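Local coordinates for amino acid ABC transporter, periplasmic amino acid-binding protein (Brucella ovis, PDB 4Z9N), which binds glutathione and, as a periplasmic solute-binding protein, probably delivers it or related solutes to a membrane ABC transporter, at residues F20-N26 / K62-L68; D45-C49 / L85-T89. All blocks are in the same frame, centred on the assembly; numbering follows the deposited sequence.

In the fold
Contacts 1 and 2 together build part of the glutathione pocket, where segments leaving a parallel sheet reach the ligand. Contact 1 (20-26 with 62-68) pairs the central strand with an outer one; contact 2 (45-49 with 85-89) sets the helix that joins those two strands against the loop leaving the third. Their centres lie about 9 Å apart, and their segments alternate along the chain. Two probable hydrogen bonds join them beside the ligand: Leu-68 O to Arg-87 NE at 2.8 Å, and Asn-26 ND2 to Asn-88 OD1 at 2.9 Å. Farther from the ligand, Leu-21 CD2 packs 3.5 Å from Cys-49 O.

Contact 1: F20-N26 / K62-L68. With GSH (glutathione), chain U.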
loop_
_atom_site.group_PDB
_atom_site.type_symbol
_atom_site.label_atom_id
_atom_site.label_comp_id
_atom_site.label_asym_id
_atom_site.label_seq_id
_atom_site.Cartn_x
_atom_site.Cartn_y
_atom_site.Cartn_z
ATOM N N PHE D 20 28.461 -3.493 0.724
ATOM C CA PHE D 20 27.567 -3.628 1.864
ATOM C C PHE D 20 26.478 -2.575 1.750
ATOM O O PHE D 20 26.587 -1.642 0.949
ATOM C CB PHE D 20 28.332 -3.469 3.182
ATOM C CG PHE D 20 28.950 -2.115 3.354
ATOM C CD1 PHE D 20 28.241 -1.086 3.952
ATOM C CD2 PHE D 20 30.240 -1.869 2.922
ATOM C CE1 PHE D 20 28.802 0.164 4.105
ATOM C CE2 PHE D 20 30.812 -0.613 3.079
ATOM C CZ PHE D 20 30.095 0.400 3.672
ATOM N N LEU D 21 25.455 -2.712 2.583
ATOM C CA LEU D 21 24.345 -1.773 2.636
ATOM C C LEU D 21 24.472 -0.877 3.876
ATOM O O LEU D 21 24.705 -1.373 4.975
ATOM C CB LEU D 21 23.030 -2.560 2.647
ATOM C CG LEU D 21 21.694 -1.836 2.827
ATOM C CD1 LEU D 21 21.355 -0.993 1.609
ATOM C CD2 LEU D 21 20.580 -2.843 3.091
ATOM N N GLN D 22 24.353 0.438 3.706
ATOM C CA GLN D 22 24.401 1.351 4.853
ATOM C C GLN D 22 22.973 1.720 5.259
ATOM O O GLN D 22 22.270 2.351 4.481
ATOM C CB GLN D 22 25.198 2.614 4.508
ATOM C CG GLN D 22 25.564 3.523 5.689
ATOM C CD GLN D 22 26.636 2.930 6.590
ATOM O OE1 GLN D 22 27.670 2.448 6.114
ATOM N NE2 GLN D 22 26.420 3.006 7.897
ATOM N N CYS D 23 22.552 1.348 6.469
ATOM C CA CYS D 23 21.155 1.562 6.897
ATOM C C CYS D 23 20.971 2.519 8.069
ATOM O O CYS D 23 21.683 2.432 9.078
ATOM C CB CYS D 23 20.528 0.228 7.287
ATOM S SG CYS D 23 20.460 -0.961 5.950
ATOM N N GLY D 24 20.000 3.418 7.955
ATOM C CA GLY D 24 19.625 4.235 9.093
ATOM C C GLY D 24 18.637 3.507 9.996
ATOM O O GLY D 24 17.557 3.104 9.543
ATOM N N VAL D 25 18.994 3.339 11.270
ATOM C CA VAL D 25 18.143 2.623 12.222
ATOM C C VAL D 25 18.006 3.403 13.525
ATOM O O VAL D 25 18.567 4.489 13.672
ATOM C CB VAL D 25 18.668 1.194 12.496
ATOM C CG1 VAL D 25 18.687 0.367 11.212
ATOM C CG2 VAL D 25 20.062 1.228 13.105
ATOM N N ASN D 26 17.253 2.828 14.462
ATOM C CA ASN D 26 16.982 3.457 15.748
ATOM C C ASN D 26 18.258 3.544 16.594
ATOM O O ASN D 26 19.210 2.792 16.366
ATOM C CB ASN D 26 15.897 2.672 16.489
ATOM C CG ASN D 26 15.145 3.525 17.478
ATOM O OD1 ASN D 26 15.677 3.852 18.548
ATOM N ND2 ASN D 26 13.890 3.873 17.151
ATOM N N LYS D 62 26.084 -8.325 5.428
ATOM C CA LYS D 62 26.725 -7.335 4.560
ATOM C C LYS D 62 26.021 -5.990 4.699
ATOM O O LYS D 62 25.501 -5.427 3.730
ATOM C CB LYS D 62 26.709 -7.808 3.101
ATOM C CG LYS D 62 27.602 -9.022 2.804
ATOM C CD LYS D 62 29.064 -8.658 2.901
ATOM C CE LYS D 62 29.976 -9.835 2.526
ATOM N NZ LYS D 62 29.781 -10.294 1.119
ATOM N N VAL D 63 26.002 -5.483 5.922
ATOM C CA VAL D 63 25.261 -4.275 6.244
ATOM C C VAL D 63 25.993 -3.549 7.352
ATOM O O VAL D 63 26.609 -4.194 8.211
ATOM C CB VAL D 63 23.816 -4.609 6.650
ATOM C CG1 VAL D 63 23.813 -5.614 7.793
ATOM C CG2 VAL D 63 23.049 -3.345 7.038
ATOM N N LYS D 64 25.963 -2.215 7.309
ATOM C CA LYS D 64 26.458 -1.391 8.409
ATOM C C LYS D 64 25.325 -0.502 8.903
ATOM O O LYS D 64 24.513 -0.004 8.105
ATOM C CB LYS D 64 27.670 -0.541 7.993
ATOM C CG LYS D 64 28.877 -1.344 7.533
ATOM C CD LYS D 64 30.083 -0.422 7.326
ATOM C CE LYS D 64 31.241 -1.146 6.670
ATOM N NZ LYS D 64 32.461 -0.295 6.649
ATOM N N PHE D 65 25.258 -0.315 10.219
ATOM C CA PHE D 65 24.129 0.400 10.823
ATOM C C PHE D 65 24.496 1.780 11.346
ATOM O O PHE D 65 25.481 1.943 12.058
ATOM C CB PHE D 65 23.532 -0.436 11.954
ATOM C CG PHE D 65 22.960 -1.743 11.493
ATOM C CD1 PHE D 65 21.681 -1.807 10.964
ATOM C CD2 PHE D 65 23.717 -2.909 11.559
ATOM C CE1 PHE D 65 21.157 -3.019 10.521
ATOM C CE2 PHE D 65 23.201 -4.114 11.126
ATOM C CZ PHE D 65 21.917 -4.170 10.605
ATOM N N THR D 66 23.676 2.764 10.986
ATOM C CA THR D 66 23.828 4.141 11.445
ATOM C C THR D 66 22.681 4.490 12.395
ATOM O O THR D 66 21.570 4.747 11.945
ATOM C CB THR D 66 23.837 5.119 10.248
ATOM O OG1 THR D 66 24.940 4.803 9.379
ATOM C CG2 THR D 66 23.938 6.596 10.707
ATOM N N PRO D 67 22.941 4.477 13.716
ATOM C CA PRO D 67 21.880 4.866 14.653
ATOM C C PRO D 67 21.538 6.346 14.500
ATOM O O PRO D 67 22.445 7.167 14.388
ATOM C CB PRO D 67 22.487 4.575 16.025
ATOM C CG PRO D 67 23.971 4.683 15.805
ATOM C CD PRO D 67 24.213 4.181 14.397
ATOM N N LEU D 68 20.239 6.649 14.480
ATOM C CA LEU D 68 19.716 7.990 14.240
ATOM C C LEU D 68 18.571 8.366 15.193
ATOM O O LEU D 68 17.590 7.634 15.315
ATOM C CB LEU D 68 19.250 8.117 12.776
ATOM C CG LEU D 68 20.256 7.792 11.665
ATOM C CD1 LEU D 68 19.612 7.545 10.307
ATOM C CD2 LEU D 68 21.226 8.962 11.565
HETATM N N1 GSH U . 6.588 6.987 14.164
HETATM C CA1 GSH U . 6.793 8.306 14.765
HETATM C C1 GSH U . 7.428 9.220 13.720
HETATM O O11 GSH U . 7.559 10.449 13.978
HETATM O O12 GSH U . 7.830 8.760 12.615
HETATM C CB1 GSH U . 7.729 8.247 15.983
HETATM C CG1 GSH U . 9.093 7.686 15.537
HETATM C CD1 GSH U . 10.093 7.865 16.674
HETATM O OE1 GSH U . 11.117 8.458 16.523
HETATM N N2 GSH U . 9.772 7.281 17.954
HETATM C CA2 GSH U . 10.714 7.476 19.041
HETATM C C2 GSH U . 12.079 6.835 18.747
HETATM O O2 GSH U . 12.251 5.991 17.926
HETATM C CB2 GSH U . 10.100 7.024 20.370
HETATM S SG2 GSH U . 9.915 5.222 20.468
HETATM N N3 GSH U . 13.205 7.347 19.498
HETATM C CA3 GSH U . 14.518 6.806 19.277
HETATM C C3 GSH U . 15.481 7.965 19.017
HETATM O O31 GSH U . 16.719 7.737 19.038
HETATM O O32 GSH U . 15.043 9.131 18.769
HETATM O O HOH W 1 28.373 2.580 10.291
#
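Over one face of the Phe-20 ring runs the Lys-64 side chain, extended beyond CG, with CE almost centred 3.6 Å from the ring centroid in a CH-pi contact. The lysine NZ overshoots the centre, giving an off-centre cation-pi contact at 4.3 Å from the same centroid. The Phe-65 ring points to the opposite side of the sheet, where Val-63 CG2 lies toward the rim of one face and Val-25 CG1 reaches the edge, 3.7 Å from CD1 of Phe-65. Next to them, Cys-23 SG touches Val-63 CG2.

Back on the Lys-64 side, the Gln-22 chain bends at CB-CG (chi2 72°), which carries its amide along to Thr-66. There NE2 of Gln-22 donates to OG1 of Thr-66 at 2.8 Å, with the hydroxyl 21° out of the amide plane, and NE2 also gives a hydrogen bond to water 1.

Between these two layers of side chains, strands 21-25 and 63-67 pair in parallel, joined through helix 44-57 in a beta-alpha-beta crossover, the helix lying on the Leu-21 and Cys-23 face. Their backbone bonds begin at Leu-21 N to Lys-62 O and finish at Leu-68 N to Val-25 O, 2.8 Å. Just beyond, Asn-26 ND2 donates to O2 of glutathione at 2.8 Å. The chemistry thus changes from cation and aromatic ring to amide and peptide ligand, while strand bonding would set where Asn-26 emerges.

Contact 2: D45-C49 / L85-T89; sequences DVDYC and LIRNT. With GSH (glutathione), chain U.
Asp-45 faces Ile-86 from the helix, and its CB lies 3.4 Å from the Ile-86 carbonyl O. One bond further out, CG passes over Ile-86 CG2, and the two side chains cross obliquely. The carboxylate then divides its tasks. OD1 remains beside that methyl, accepts a bond from water 2 and receives another from Asn-107. OD2 reaches on to the loop and takes the backbone N-H of Asn-88 at 2.8 Å, on its syn side and 25° out of the carboxylate plane; water 3 also donates to it, at 2.6 Å, and bridges to Asn-88 OD1. With CG turned beside the backbone N (chi1 -79°), the buried carboxylate is directed to this loop and its oxygens are satisfied by several donors.

Ile-86 also packs against the next turn of the helix: CG2 meets CB of Tyr-48 and CD1 meets SG of Cys-49, 4.0 Å away. This is the helix 44-57 side of the parallel sheet in a family 3 solute-binding protein, where the loop following strand 84-85 enters the ligand pocket.

On that loop, Arg-87 sets off away from the helix, and its NH1 and NH2 both donate to glutathione OE1, at 3.0 and 3.1 Å, with the oxygen at the edge of the guanidinium near its plane; NE is taken by Leu-68 O. Asn-88 grips the same peptide twice, its backbone O accepting from N1 of glutathione at 2.9 Å and its ND2 donating to O2. Thr-89 OG1 donates to Arg-87 O across the bend of the loop, and Arg-73, itself bonded to glutathione, also reaches that hydroxyl.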
loop_
_atom_site.group_PDB
_atom_site.type_symbol
_atom_site.label_atom_id
_atom_site.label_comp_id
_atom_site.label_asym_id
_atom_site.label_seq_id
_atom_site.Cartn_x
_atom_site.Cartn_y
_atom_site.Cartn_z
ATOM N N ASP D 45 12.946 -3.968 12.483
ATOM C CA ASP D 45 13.456 -3.111 11.414
ATOM C C ASP D 45 14.874 -3.532 11.024
ATOM O O ASP D 45 15.235 -3.470 9.857
ATOM C CB ASP D 45 13.434 -1.634 11.822
ATOM C CG ASP D 45 12.053 -1.012 11.701
ATOM O OD1 ASP D 45 11.211 -1.593 10.983
ATOM O OD2 ASP D 45 11.818 0.062 12.320
ATOM N N VAL D 46 15.681 -3.954 11.997
ATOM C CA VAL D 46 17.011 -4.470 11.674
ATOM C C VAL D 46 16.927 -5.637 10.684
ATOM O O VAL D 46 17.677 -5.686 9.699
ATOM C CB VAL D 46 17.768 -4.887 12.945
ATOM C CG1 VAL D 46 18.936 -5.818 12.603
ATOM C CG2 VAL D 46 18.268 -3.629 13.680
ATOM N N ASP D 47 16.012 -6.575 10.928
ATOM C CA ASP D 47 15.906 -7.729 10.035
ATOM C C ASP D 47 15.470 -7.299 8.627
ATOM O O ASP D 47 15.847 -7.925 7.632
ATOM C CB ASP D 47 14.928 -8.787 10.575
ATOM C CG ASP D 47 15.545 -9.674 11.651
ATOM O OD1 ASP D 47 14.774 -10.368 12.348
ATOM O OD2 ASP D 47 16.788 -9.659 11.823
ATOM N N TYR D 48 14.671 -6.240 8.540
ATOM C CA TYR D 48 14.270 -5.717 7.233
ATOM C C TYR D 48 15.501 -5.213 6.479
ATOM O O TYR D 48 15.632 -5.426 5.277
ATOM C CB TYR D 48 13.224 -4.598 7.377
ATOM C CG TYR D 48 11.849 -5.045 6.919
ATOM C CD1 TYR D 48 11.022 -5.793 7.759
ATOM C CD2 TYR D 48 11.400 -4.768 5.634
ATOM C CE1 TYR D 48 9.782 -6.230 7.336
ATOM C CE2 TYR D 48 10.153 -5.222 5.195
ATOM C CZ TYR D 48 9.357 -5.947 6.058
ATOM O OH TYR D 48 8.115 -6.377 5.633
ATOM N N CYS D 49 16.396 -4.535 7.190
ATOM C CA CYS D 49 17.677 -4.118 6.608
ATOM C C CYS D 49 18.468 -5.309 6.114
ATOM O O CYS D 49 19.027 -5.297 5.012
ATOM C CB CYS D 49 18.527 -3.366 7.621
ATOM S SG CYS D 49 17.815 -1.840 8.204
ATOM N N LEU D 85 16.301 4.119 5.095
ATOM C CA LEU D 85 15.916 4.394 6.471
ATOM C C LEU D 85 14.786 3.464 6.860
ATOM O O LEU D 85 13.702 3.535 6.293
ATOM C CB LEU D 85 15.483 5.853 6.636
ATOM C CG LEU D 85 14.984 6.263 8.020
ATOM C CD1 LEU D 85 16.146 6.300 9.042
ATOM C CD2 LEU D 85 14.307 7.649 7.941
ATOM N N ILE D 86 15.054 2.569 7.800
ATOM C CA ILE D 86 14.050 1.621 8.258
ATOM C C ILE D 86 14.050 1.753 9.763
ATOM O O ILE D 86 14.874 1.164 10.438
ATOM C CB ILE D 86 14.349 0.202 7.790
ATOM C CG1 ILE D 86 14.505 0.199 6.272
ATOM C CG2 ILE D 86 13.184 -0.732 8.178
ATOM C CD1 ILE D 86 14.842 -1.155 5.666
ATOM N N ARG D 87 13.145 2.574 10.282
ATOM C CA ARG D 87 13.287 3.045 11.650
ATOM C C ARG D 87 11.975 3.612 12.172
ATOM O O ARG D 87 11.901 4.799 12.482
ATOM C CB ARG D 87 14.411 4.101 11.713
ATOM C CG ARG D 87 14.726 4.681 13.103
ATOM C CD ARG D 87 15.064 6.154 12.993
ATOM N NE ARG D 87 15.107 6.840 14.287
ATOM C CZ ARG D 87 14.021 7.234 14.953
ATOM N NH1 ARG D 87 12.812 6.962 14.476
ATOM N NH2 ARG D 87 14.149 7.870 16.116
ATOM N N ASN D 88 10.958 2.752 12.280
ATOM C CA ASN D 88 9.665 3.109 12.887
ATOM C C ASN D 88 9.244 4.532 12.520
ATOM O O ASN D 88 8.809 5.301 13.369
ATOM C CB ASN D 88 9.686 2.913 14.448
ATOM C CG ASN D 88 10.879 3.601 15.167
ATOM O OD1 ASN D 88 12.051 3.252 14.962
ATOM N ND2 ASN D 88 10.561 4.539 16.071
ATOM N N THR D 89 9.366 4.843 11.232
ATOM C CA THR D 89 9.174 6.189 10.707
ATOM C C THR D 89 7.879 6.283 9.904
ATOM O O THR D 89 7.697 5.606 8.888
ATOM C CB THR D 89 10.368 6.604 9.832
ATOM O OG1 THR D 89 11.532 6.836 10.649
ATOM C CG2 THR D 89 10.031 7.831 9.019
HETATM N N1 GSH U . 6.588 6.987 14.164
HETATM C CA1 GSH U . 6.793 8.306 14.765
HETATM C C1 GSH U . 7.428 9.220 13.720
HETATM O O11 GSH U . 7.559 10.449 13.978
HETATM O O12 GSH U . 7.830 8.760 12.615
HETATM C CB1 GSH U . 7.729 8.247 15.983
HETATM C CG1 GSH U . 9.093 7.686 15.537
HETATM C CD1 GSH U . 10.093 7.865 16.674
HETATM O OE1 GSH U . 11.117 8.458 16.523
HETATM N N2 GSH U . 9.772 7.281 17.954
HETATM C CA2 GSH U . 10.714 7.476 19.041
HETATM C C2 GSH U . 12.079 6.835 18.747
HETATM O O2 GSH U . 12.251 5.991 17.926
HETATM C CB2 GSH U . 10.100 7.024 20.370
HETATM S SG2 GSH U . 9.915 5.222 20.468
HETATM N N3 GSH U . 13.205 7.347 19.498
HETATM C CA3 GSH U . 14.518 6.806 19.277
HETATM C C3 GSH U . 15.481 7.965 19.017
HETATM O O31 GSH U . 16.719 7.737 19.038
HETATM O O32 GSH U . 15.043 9.131 18.769
HETATM O O HOH W 2 9.704 0.596 10.073
HETATM O O HOH W 3 13.199 0.807 14.427
#